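Local coordinates for enoyl-CoA hydratase (Mycobacterium thermoresistibile, PDB 3T3W), which probably hydrates the double bond of enoyl-CoA thioesters in lipid metabolism, at residues L49-D62 against R104-K118. Sequence-based numbering, arbitrary orientation.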
loop_
_atom_site.group_PDB
_atom_site.type_symbol
_atom_site.label_atom_id
_atom_site.label_comp_id
_atom_site.label_asym_id
_atom_site.label_seq_id
_atom_site.Cartn_x
_atom_site.Cartn_y
_atom_site.Cartn_z
ATOM N N LEU F 49 33.131 -0.037 -5.589
ATOM C CA LEU F 49 31.695 -0.068 -5.893
ATOM C C LEU F 49 31.405 0.333 -7.341
ATOM O O LEU F 49 30.580 -0.294 -8.009
ATOM C CB LEU F 49 30.953 0.819 -4.901
ATOM C CG LEU F 49 30.834 0.230 -3.492
ATOM C CD1 LEU F 49 30.308 1.280 -2.506
ATOM C CD2 LEU F 49 29.923 -0.987 -3.508
ATOM N N ASP F 50 32.131 1.323 -7.857
ATOM C CA ASP F 50 32.017 1.665 -9.290
ATOM C C ASP F 50 32.411 0.489 -10.189
ATOM O O ASP F 50 31.742 0.192 -11.187
ATOM C CB ASP F 50 32.863 2.882 -9.666
ATOM C CG ASP F 50 32.393 4.168 -9.028
ATOM O OD1 ASP F 50 31.268 4.248 -8.498
ATOM O OD2 ASP F 50 33.224 5.121 -9.037
ATOM N N GLU F 51 33.480 -0.209 -9.813
ATOM C CA GLU F 51 33.963 -1.326 -10.596
ATOM C C GLU F 51 32.981 -2.517 -10.523
ATOM O O GLU F 51 32.719 -3.230 -11.520
ATOM C CB GLU F 51 35.374 -1.695 -10.103
ATOM C CG GLU F 51 36.113 -2.634 -10.977
ATOM C CD GLU F 51 37.550 -2.958 -10.526
ATOM O OE1 GLU F 51 38.074 -2.301 -9.600
ATOM O OE2 GLU F 51 38.119 -3.910 -11.125
ATOM N N LEU F 52 32.426 -2.718 -9.332
ATOM C CA LEU F 52 31.442 -3.784 -9.124
ATOM C C LEU F 52 30.182 -3.484 -9.931
ATOM O O LEU F 52 29.606 -4.373 -10.596
ATOM C CB LEU F 52 31.091 -3.874 -7.626
ATOM C CG LEU F 52 30.026 -4.891 -7.179
ATOM C CD1 LEU F 52 30.367 -6.305 -7.728
ATOM C CD2 LEU F 52 29.849 -4.966 -5.649
ATOM N N ASP F 53 29.733 -2.223 -9.897
ATOM C CA ASP F 53 28.579 -1.824 -10.717
ATOM C C ASP F 53 28.805 -2.074 -12.215
ATOM O O ASP F 53 27.913 -2.576 -12.945
ATOM C CB ASP F 53 28.229 -0.358 -10.484
ATOM C CG ASP F 53 26.938 0.033 -11.163
ATOM O OD1 ASP F 53 25.874 -0.612 -10.959
ATOM O OD2 ASP F 53 27.002 0.977 -11.948
ATOM N N ALA F 54 30.012 -1.773 -12.683
ATOM C CA ALA F 54 30.348 -2.002 -14.079
ATOM C C ALA F 54 30.276 -3.487 -14.442
ATOM O O ALA F 54 29.863 -3.843 -15.543
ATOM C CB ALA F 54 31.744 -1.421 -14.411
ATOM N N ALA F 55 30.716 -4.352 -13.519
ATOM C CA ALA F 55 30.700 -5.804 -13.694
ATOM C C ALA F 55 29.241 -6.313 -13.784
ATOM O O ALA F 55 28.902 -7.138 -14.640
ATOM C CB ALA F 55 31.432 -6.490 -12.514
ATOM N N TRP F 56 28.364 -5.829 -12.904
ATOM C CA TRP F 56 26.950 -6.192 -12.994
ATOM C C TRP F 56 26.361 -5.783 -14.328
ATOM O O TRP F 56 25.622 -6.541 -14.955
ATOM C CB TRP F 56 26.164 -5.514 -11.890
ATOM C CG TRP F 56 26.157 -6.245 -10.579
ATOM C CD1 TRP F 56 26.994 -6.076 -9.494
ATOM C CD2 TRP F 56 25.156 -7.242 -10.152
ATOM N NE1 TRP F 56 26.615 -6.900 -8.456
ATOM C CE2 TRP F 56 25.497 -7.618 -8.801
ATOM C CE3 TRP F 56 24.061 -7.831 -10.763
ATOM C CZ2 TRP F 56 24.754 -8.555 -8.089
ATOM C CZ3 TRP F 56 23.304 -8.759 -10.047
ATOM C CH2 TRP F 56 23.645 -9.126 -8.742
ATOM N N THR F 57 26.699 -4.592 -14.778
ATOM C CA THR F 57 26.219 -4.102 -16.078
ATOM C C THR F 57 26.742 -4.961 -17.220
ATOM O O THR F 57 25.986 -5.358 -18.132
ATOM C CB THR F 57 26.586 -2.621 -16.259
ATOM O OG1 THR F 57 25.829 -1.851 -15.331
ATOM C CG2 THR F 57 26.296 -2.178 -17.726
ATOM N N ARG F 58 28.012 -5.327 -17.140
ATOM C CA ARG F 58 28.627 -6.152 -18.185
ATOM C C ARG F 58 27.876 -7.489 -18.320
ATOM O O ARG F 58 27.501 -7.947 -19.443
ATOM C CB ARG F 58 30.103 -6.387 -17.839
ATOM C CG ARG F 58 30.987 -6.858 -18.988
ATOM C CD ARG F 58 32.416 -6.290 -18.880
ATOM N NE ARG F 58 33.006 -6.653 -17.640
ATOM C CZ ARG F 58 33.368 -5.858 -16.613
ATOM N NH1 ARG F 58 33.851 -6.462 -15.542
ATOM N NH2 ARG F 58 33.333 -4.508 -16.615
ATOM N N ALA F 59 27.590 -8.094 -17.166
ATOM C CA ALA F 59 26.880 -9.377 -17.125
ATOM C C ALA F 59 25.433 -9.257 -17.609
ATOM O O ALA F 59 24.910 -10.144 -18.332
ATOM C CB ALA F 59 26.874 -9.886 -15.700
ATOM N N ALA F 60 24.791 -8.196 -17.170
ATOM C CA ALA F 60 23.404 -7.887 -17.580
ATOM C C ALA F 60 23.288 -7.747 -19.093
ATOM O O ALA F 60 22.309 -8.201 -19.687
ATOM C CB ALA F 60 22.931 -6.611 -16.874
ATOM N N GLU F 61 24.275 -7.114 -19.716
ATOM C CA GLU F 61 24.220 -6.820 -21.151
ATOM C C GLU F 61 24.758 -7.928 -22.036
ATOM O O GLU F 61 24.629 -7.846 -23.262
ATOM C CB GLU F 61 24.960 -5.508 -21.454
ATOM C CG GLU F 61 24.281 -4.330 -20.792
ATOM C CD GLU F 61 24.930 -2.987 -21.058
ATOM O OE1 GLU F 61 26.067 -2.920 -21.573
ATOM O OE2 GLU F 61 24.271 -1.978 -20.736
ATOM N N ASP F 62 25.384 -8.947 -21.455
ATOM C CA ASP F 62 26.020 -10.002 -22.244
ATOM C C ASP F 62 24.995 -11.099 -22.535
ATOM O O ASP F 62 24.616 -11.825 -21.637
ATOM C CB ASP F 62 27.235 -10.580 -21.505
ATOM C CG ASP F 62 28.058 -11.600 -22.348
ATOM O OD1 ASP F 62 27.588 -12.064 -23.420
ATOM O OD2 ASP F 62 29.188 -11.944 -21.910
ATOM N N ARG F 104 23.731 7.500 -4.520
ATOM C CA ARG F 104 24.239 6.924 -5.748
ATOM C C ARG F 104 24.887 5.562 -5.496
ATOM O O ARG F 104 24.433 4.519 -6.000
ATOM C CB ARG F 104 25.245 7.887 -6.400
ATOM C CG ARG F 104 25.869 7.347 -7.685
ATOM C CD ARG F 104 27.044 8.203 -8.162
ATOM N NE ARG F 104 27.830 7.487 -9.181
ATOM C CZ ARG F 104 29.023 7.869 -9.631
ATOM N NH1 ARG F 104 29.597 8.978 -9.155
ATOM N NH2 ARG F 104 29.650 7.145 -10.567
ATOM N N ARG F 105 25.942 5.528 -4.707
ATOM C CA ARG F 105 26.735 4.274 -4.660
ATOM C C ARG F 105 26.220 3.196 -3.703
ATOM O O ARG F 105 26.595 2.033 -3.835
ATOM C CB ARG F 105 28.188 4.572 -4.338
ATOM C CG ARG F 105 28.862 5.353 -5.445
ATOM C CD ARG F 105 30.362 5.387 -5.171
ATOM N NE ARG F 105 31.143 5.881 -6.288
ATOM C CZ ARG F 105 31.540 7.130 -6.468
ATOM N NH1 ARG F 105 31.186 8.089 -5.611
ATOM N NH2 ARG F 105 32.346 7.415 -7.503
ATOM N N TYR F 106 25.379 3.576 -2.749
ATOM C CA TYR F 106 24.822 2.629 -1.838
ATOM C C TYR F 106 23.405 2.286 -2.355
ATOM O O TYR F 106 23.177 1.191 -2.918
ATOM C CB TYR F 106 24.885 3.164 -0.409
ATOM C CG TYR F 106 26.311 3.465 0.087
ATOM C CD1 TYR F 106 27.411 2.801 -0.465
ATOM C CD2 TYR F 106 26.543 4.358 1.142
ATOM C CE1 TYR F 106 28.682 3.061 0.001
ATOM C CE2 TYR F 106 27.817 4.606 1.619
ATOM C CZ TYR F 106 28.882 3.957 1.030
ATOM O OH TYR F 106 30.176 4.172 1.483
ATOM N N LEU F 107 22.502 3.243 -2.321
ATOM C CA LEU F 107 21.090 2.945 -2.623
ATOM C C LEU F 107 20.818 2.618 -4.100
ATOM O O LEU F 107 20.242 1.555 -4.419
ATOM C CB LEU F 107 20.222 4.118 -2.190
ATOM C CG LEU F 107 18.709 3.878 -2.208
ATOM C CD1 LEU F 107 18.350 2.800 -1.215
ATOM C CD2 LEU F 107 17.966 5.158 -1.876
ATOM N N GLU F 108 21.196 3.520 -5.007
ATOM C CA GLU F 108 20.880 3.364 -6.429
ATOM C C GLU F 108 21.594 2.129 -7.022
ATOM O O GLU F 108 20.992 1.351 -7.773
ATOM C CB GLU F 108 21.253 4.631 -7.220
ATOM C CG GLU F 108 20.990 4.603 -8.725
ATOM C CD GLU F 108 21.627 5.777 -9.472
ATOM O OE1 GLU F 108 21.591 6.919 -8.937
ATOM O OE2 GLU F 108 22.192 5.542 -10.585
ATOM N N TYR F 109 22.862 1.925 -6.658
ATOM C CA TYR F 109 23.598 0.771 -7.154
ATOM C C TYR F 109 22.932 -0.514 -6.707
ATOM O O TYR F 109 22.721 -1.399 -7.505
ATOM C CB TYR F 109 25.028 0.799 -6.642
ATOM C CG TYR F 109 26.025 1.681 -7.404
ATOM C CD1 TYR F 109 25.631 2.599 -8.378
ATOM C CD2 TYR F 109 27.390 1.614 -7.099
ATOM C CE1 TYR F 109 26.562 3.414 -9.040
ATOM C CE2 TYR F 109 28.324 2.427 -7.766
ATOM C CZ TYR F 109 27.916 3.322 -8.719
ATOM O OH TYR F 109 28.856 4.155 -9.369
ATOM N N SER F 110 22.615 -0.610 -5.423
ATOM C CA SER F 110 22.072 -1.850 -4.872
ATOM C C SER F 110 20.695 -2.140 -5.504
ATOM O O SER F 110 20.400 -3.290 -5.842
ATOM C CB SER F 110 22.017 -1.819 -3.351
ATOM O OG SER F 110 23.296 -1.966 -2.748
ATOM N N LEU F 111 19.863 -1.112 -5.689
ATOM C CA LEU F 111 18.580 -1.312 -6.377
ATOM C C LEU F 111 18.744 -1.735 -7.842
ATOM O O LEU F 111 18.027 -2.614 -8.313
ATOM C CB LEU F 111 17.684 -0.066 -6.244
ATOM C CG LEU F 111 16.962 0.052 -4.910
ATOM C CD1 LEU F 111 16.328 1.458 -4.807
ATOM C CD2 LEU F 111 15.889 -1.039 -4.731
ATOM N N ARG F 112 19.715 -1.157 -8.536
ATOM C CA ARG F 112 19.973 -1.521 -9.892
ATOM C C ARG F 112 20.368 -2.997 -9.984
ATOM O O ARG F 112 19.844 -3.726 -10.841
ATOM C CB ARG F 112 21.097 -0.657 -10.481
ATOM C CG ARG F 112 21.403 -1.095 -11.877
ATOM C CD ARG F 112 21.971 0.004 -12.702
ATOM N NE ARG F 112 23.193 0.602 -12.212
ATOM C CZ ARG F 112 23.309 1.871 -11.815
ATOM N NH1 ARG F 112 24.498 2.365 -11.489
ATOM N NH2 ARG F 112 22.245 2.660 -11.730
ATOM N N TRP F 113 21.221 -3.467 -9.078
ATOM C CA TRP F 113 21.608 -4.896 -9.110
ATOM C C TRP F 113 20.418 -5.813 -8.821
ATOM O O TRP F 113 20.236 -6.860 -9.481
ATOM C CB TRP F 113 22.708 -5.153 -8.110
ATOM C CG TRP F 113 23.890 -4.250 -8.302
ATOM C CD1 TRP F 113 24.319 -3.606 -9.464
ATOM C CD2 TRP F 113 24.820 -3.838 -7.258
ATOM N NE1 TRP F 113 25.449 -2.832 -9.201
ATOM C CE2 TRP F 113 25.799 -2.956 -7.889
ATOM C CE3 TRP F 113 24.919 -4.111 -5.900
ATOM C CZ2 TRP F 113 26.826 -2.359 -7.158
ATOM C CZ3 TRP F 113 25.951 -3.513 -5.176
ATOM C CH2 TRP F 113 26.890 -2.658 -5.802
ATOM N N ARG F 114 19.616 -5.420 -7.838
ATOM C CA ARG F 114 18.398 -6.114 -7.489
ATOM C C ARG F 114 17.527 -6.368 -8.718
ATOM O O ARG F 114 16.906 -7.444 -8.827
ATOM C CB ARG F 114 17.638 -5.337 -6.400
ATOM C CG ARG F 114 16.393 -6.017 -5.847
ATOM C CD ARG F 114 15.122 -5.497 -6.502
ATOM N NE ARG F 114 13.936 -5.947 -5.757
ATOM C CZ ARG F 114 12.682 -5.628 -6.087
ATOM N NH1 ARG F 114 12.442 -4.887 -7.178
ATOM N NH2 ARG F 114 11.687 -6.067 -5.309
ATOM N N ASN F 115 17.455 -5.378 -9.604
ATOM C CA ASN F 115 16.554 -5.400 -10.754
ATOM C C ASN F 115 17.139 -5.971 -12.041
ATOM O O ASN F 115 16.434 -6.061 -13.064
ATOM C CB ASN F 115 15.985 -3.993 -10.979
ATOM C CG ASN F 115 15.015 -3.601 -9.882
ATOM O OD1 ASN F 115 14.119 -4.398 -9.544
ATOM N ND2 ASN F 115 15.162 -2.379 -9.333
ATOM N N VAL F 116 18.420 -6.366 -12.035
ATOM C CA VAL F 116 18.978 -6.951 -13.244
ATOM C C VAL F 116 18.135 -8.177 -13.631
ATOM O O VAL F 116 17.866 -9.012 -12.775
ATOM C CB VAL F 116 20.483 -7.308 -13.070
ATOM C CG1 VAL F 116 20.983 -8.260 -14.176
ATOM C CG2 VAL F 116 21.321 -6.041 -12.988
ATOM N N PRO F 117 17.700 -8.289 -14.906
ATOM C CA PRO F 117 16.681 -9.287 -15.257
ATOM C C PRO F 117 17.223 -10.675 -15.578
ATOM O O PRO F 117 16.782 -11.298 -16.543
ATOM C CB PRO F 117 16.001 -8.646 -16.463
ATOM C CG PRO F 117 17.116 -7.924 -17.132
ATOM C CD PRO F 117 17.886 -7.312 -15.995
ATOM N N LYS F 118 18.202 -11.127 -14.795
ATOM C CA LYS F 118 18.784 -12.466 -14.875
ATOM C C LYS F 118 18.944 -12.947 -13.432
ATOM O O LYS F 118 19.135 -12.130 -12.528
ATOM C CB LYS F 118 20.176 -12.408 -15.509
ATOM C CG LYS F 118 20.192 -11.844 -16.911
ATOM C CD LYS F 118 21.569 -11.916 -17.531
ATOM C CE LYS F 118 21.504 -11.325 -18.927
ATOM N NZ LYS F 118 22.813 -11.364 -19.653
HETATM O O HOH W 1 28.652 3.105 -12.075
#
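Two near-parallel helices of the crotonase fold, 46-61 and 95-115, pack side by side through Trp56, Trp113, Asp53 and Asp50; the axes of 49-61 and 104-115 approach to 10.5 Å and their directions differ by 21°. Leu52 and Ala59 of the first helix also rest on strand 30-35. The indoles of Trp56 and Trp113 make a face-to-face stack: the five-membered rings have centroids 3.7 Å apart and planes 8° apart, while Trp113 CB sits over the centre of the six-membered ring of Trp56 in a CH-pi contact. A hydrogen bond to Asp53 and this stack together hold the Trp113 indole in place. With Asp53 CG anti to the backbone N (chi1 -172°), Asp53 OD1 accepts from Trp113 NE1 at 2.9 Å on its anti lone pair. Arg112 grips the same carboxylate side-on, NE to OD1 and NH1 to OD2, and its NH2 bridges to Glu108. Asp53 CB meanwhile lies over the centre of one face of the Tyr109 ring, and Tyr109 OH donates to Asp50 OD1 at 2.6 Å. Arg105 NE reaches that oxygen from the other face of the carboxylate, and Arg105 NH2 meets Asp50 OD2 nearly straight at 2.9 Å. Toward the C-terminal end of 49-61, Ala60 CB packs on Val116 CG1, and the extended Lys118 places NZ 2.8 Å from Ala59 O, in the carbonyl plane.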